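PDB 3UUW: putative oxidoreductase with NAD(P)-binding Rossmann-fold domain from Clostridium difficile, which probably catalyses an NAD(P)-dependent oxidation or reduction, as in other Gfo/Idh/MocA-family dehydrogenases, on a substrate not yet established. Local coordinates for residues S144-K149 with S211-M216. Numbering follows the deposited sequence.
Sequences SINICK and SINTSM
N146 and N213 pair side by side in register on two parallel strands, 144-149 and 211-216, their amide planes nearly coplanar. The ND2 of N213 donates to N146 OD1 at 3.0 Å, nearly in line with the acceptor's C=O, with OD1 tilted 20° from the amide plane of N213. Matching chi1 values (-58° and -56°) set the two amides pointing the same way. A water accepts a second bond from N213 ND2 (3.2 Å) and also bonds S144 OG, so both protons of N213 ND2 are engaged. Backbone bonds run between the strands throughout, among them N213 N to I145 O and I147 N to N213 O, each 2.8 Å.

On the reverse face, mainly apolar and packed against helix 160-179, I147 CD1 meets I212 CG2 at 4.1 Å, and T214 OG1 bonds Y168. Beyond them, M216 folds its CE against CB, CG and CD of K149, whose NZ forms a salt bridge with D167.

Flanking antiparallel strands orient the amides: E228 accepts from N146 ND2 and K204 donates to N213 OD1, which also bonds a pentaethylene glycol, probably from crystallisation, on this accessible polar face. N146 OD1 is thereby left facing N213 ND2, a bond the two charges may further polarise.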
loop_
_atom_site.group_PDB
_atom_site.type_symbol
_atom_site.label_atom_id
_atom_site.label_comp_id
_atom_site.label_asym_id
_atom_site.label_seq_id
_atom_site.Cartn_x
_atom_site.Cartn_y
_atom_site.Cartn_z
ATOM N N SER A 144 -0.420 21.670 10.109
ATOM C CA SER A 144 0.831 21.040 10.559
ATOM C C SER A 144 1.556 20.446 9.375
ATOM O O SER A 144 0.922 20.005 8.409
ATOM C CB SER A 144 0.507 19.926 11.555
ATOM O OG SER A 144 1.642 19.408 12.199
ATOM N N ILE A 145 2.889 20.398 9.456
ATOM C CA ILE A 145 3.688 19.732 8.439
ATOM C C ILE A 145 4.702 18.865 9.161
ATOM O O ILE A 145 5.277 19.278 10.165
ATOM C CB ILE A 145 4.402 20.735 7.519
ATOM C CG1 ILE A 145 3.390 21.601 6.781
ATOM C CG2 ILE A 145 5.289 20.007 6.496
ATOM C CD1 ILE A 145 4.030 22.667 5.904
ATOM N N ASN A 146 4.892 17.667 8.658
ATOM C CA ASN A 146 5.927 16.769 9.189
ATOM C C ASN A 146 6.897 16.416 8.069
ATOM O O ASN A 146 6.467 16.045 6.979
ATOM C CB ASN A 146 5.301 15.483 9.754
ATOM C CG ASN A 146 4.295 15.755 10.834
ATOM O OD1 ASN A 146 4.582 16.427 11.823
ATOM N ND2 ASN A 146 3.083 15.229 10.652
ATOM N N ILE A 147 8.195 16.486 8.341
ATOM C CA ILE A 147 9.193 16.143 7.351
ATOM C C ILE A 147 10.213 15.251 7.993
ATOM O O ILE A 147 10.763 15.600 9.018
ATOM C CB ILE A 147 9.933 17.377 6.778
ATOM C CG1 ILE A 147 8.940 18.418 6.229
ATOM C CG2 ILE A 147 10.926 16.919 5.703
ATOM C CD1 ILE A 147 9.625 19.737 5.747
ATOM N N CYS A 148 10.477 14.100 7.387
ATOM C CA CYS A 148 11.520 13.235 7.907
ATOM C C CYS A 148 12.428 12.725 6.813
ATOM O O CYS A 148 12.030 12.647 5.649
ATOM C CB CYS A 148 10.941 12.058 8.661
ATOM S SG CYS A 148 10.067 10.930 7.625
ATOM N N LYS A 149 13.651 12.373 7.207
ATOM C CA LYS A 149 14.653 11.825 6.297
ATOM C C LYS A 149 15.531 10.888 7.102
ATOM O O LYS A 149 16.421 11.336 7.834
ATOM C CB LYS A 149 15.477 12.935 5.645
ATOM C CG LYS A 149 16.411 12.473 4.573
ATOM C CD LYS A 149 17.034 13.668 3.850
ATOM C CE LYS A 149 17.729 13.262 2.557
ATOM N NZ LYS A 149 18.945 12.439 2.783
ATOM N N SER A 211 2.975 24.685 12.717
ATOM C CA SER A 211 4.331 24.279 13.031
ATOM C C SER A 211 4.805 23.195 12.076
ATOM O O SER A 211 3.999 22.483 11.470
ATOM C CB SER A 211 4.409 23.712 14.449
ATOM O OG SER A 211 4.056 24.711 15.398
ATOM N N ILE A 212 6.124 23.091 11.945
ATOM C CA ILE A 212 6.730 22.047 11.150
ATOM C C ILE A 212 7.535 21.174 12.089
ATOM O O ILE A 212 8.283 21.679 12.930
ATOM C CB ILE A 212 7.681 22.572 10.061
ATOM C CG1 ILE A 212 6.970 23.546 9.119
ATOM C CG2 ILE A 212 8.256 21.395 9.272
ATOM C CD1 ILE A 212 6.974 24.994 9.599
ATOM N N ASN A 213 7.347 19.871 11.967
ATOM C CA ASN A 213 8.103 18.911 12.743
ATOM C C ASN A 213 9.062 18.205 11.836
ATOM O O ASN A 213 8.642 17.481 10.935
ATOM C CB ASN A 213 7.149 17.925 13.396
ATOM C CG ASN A 213 6.112 18.626 14.240
ATOM O OD1 ASN A 213 6.441 19.175 15.291
ATOM N ND2 ASN A 213 4.868 18.664 13.767
ATOM N N THR A 214 10.356 18.403 12.106
ATOM C CA THR A 214 11.439 17.865 11.293
ATOM C C THR A 214 12.151 16.786 12.040
ATOM O O THR A 214 12.335 16.896 13.239
ATOM C CB THR A 214 12.467 18.960 10.933
ATOM O OG1 THR A 214 13.023 19.546 12.121
ATOM C CG2 THR A 214 11.802 20.062 10.101
ATOM N N SER A 215 12.549 15.722 11.336
ATOM C CA SER A 215 13.171 14.549 11.983
ATOM C C SER A 215 14.134 13.764 11.076
ATOM O O SER A 215 13.840 13.506 9.921
ATOM C CB SER A 215 12.063 13.613 12.466
ATOM O OG SER A 215 12.564 12.413 13.031
ATOM N N MET A 216 15.257 13.330 11.646
ATOM C CA MET A 216 16.256 12.572 10.915
ATOM C C MET A 216 16.926 11.531 11.840
ATOM O O MET A 216 17.628 11.876 12.793
ATOM C CB MET A 216 17.310 13.522 10.309
ATOM C CG MET A 216 18.598 12.810 9.826
ATOM S SD MET A 216 19.727 13.884 8.913
ATOM C CE MET A 216 18.808 14.076 7.363
HETATM O O HOH W 1 2.356 20.174 14.982
#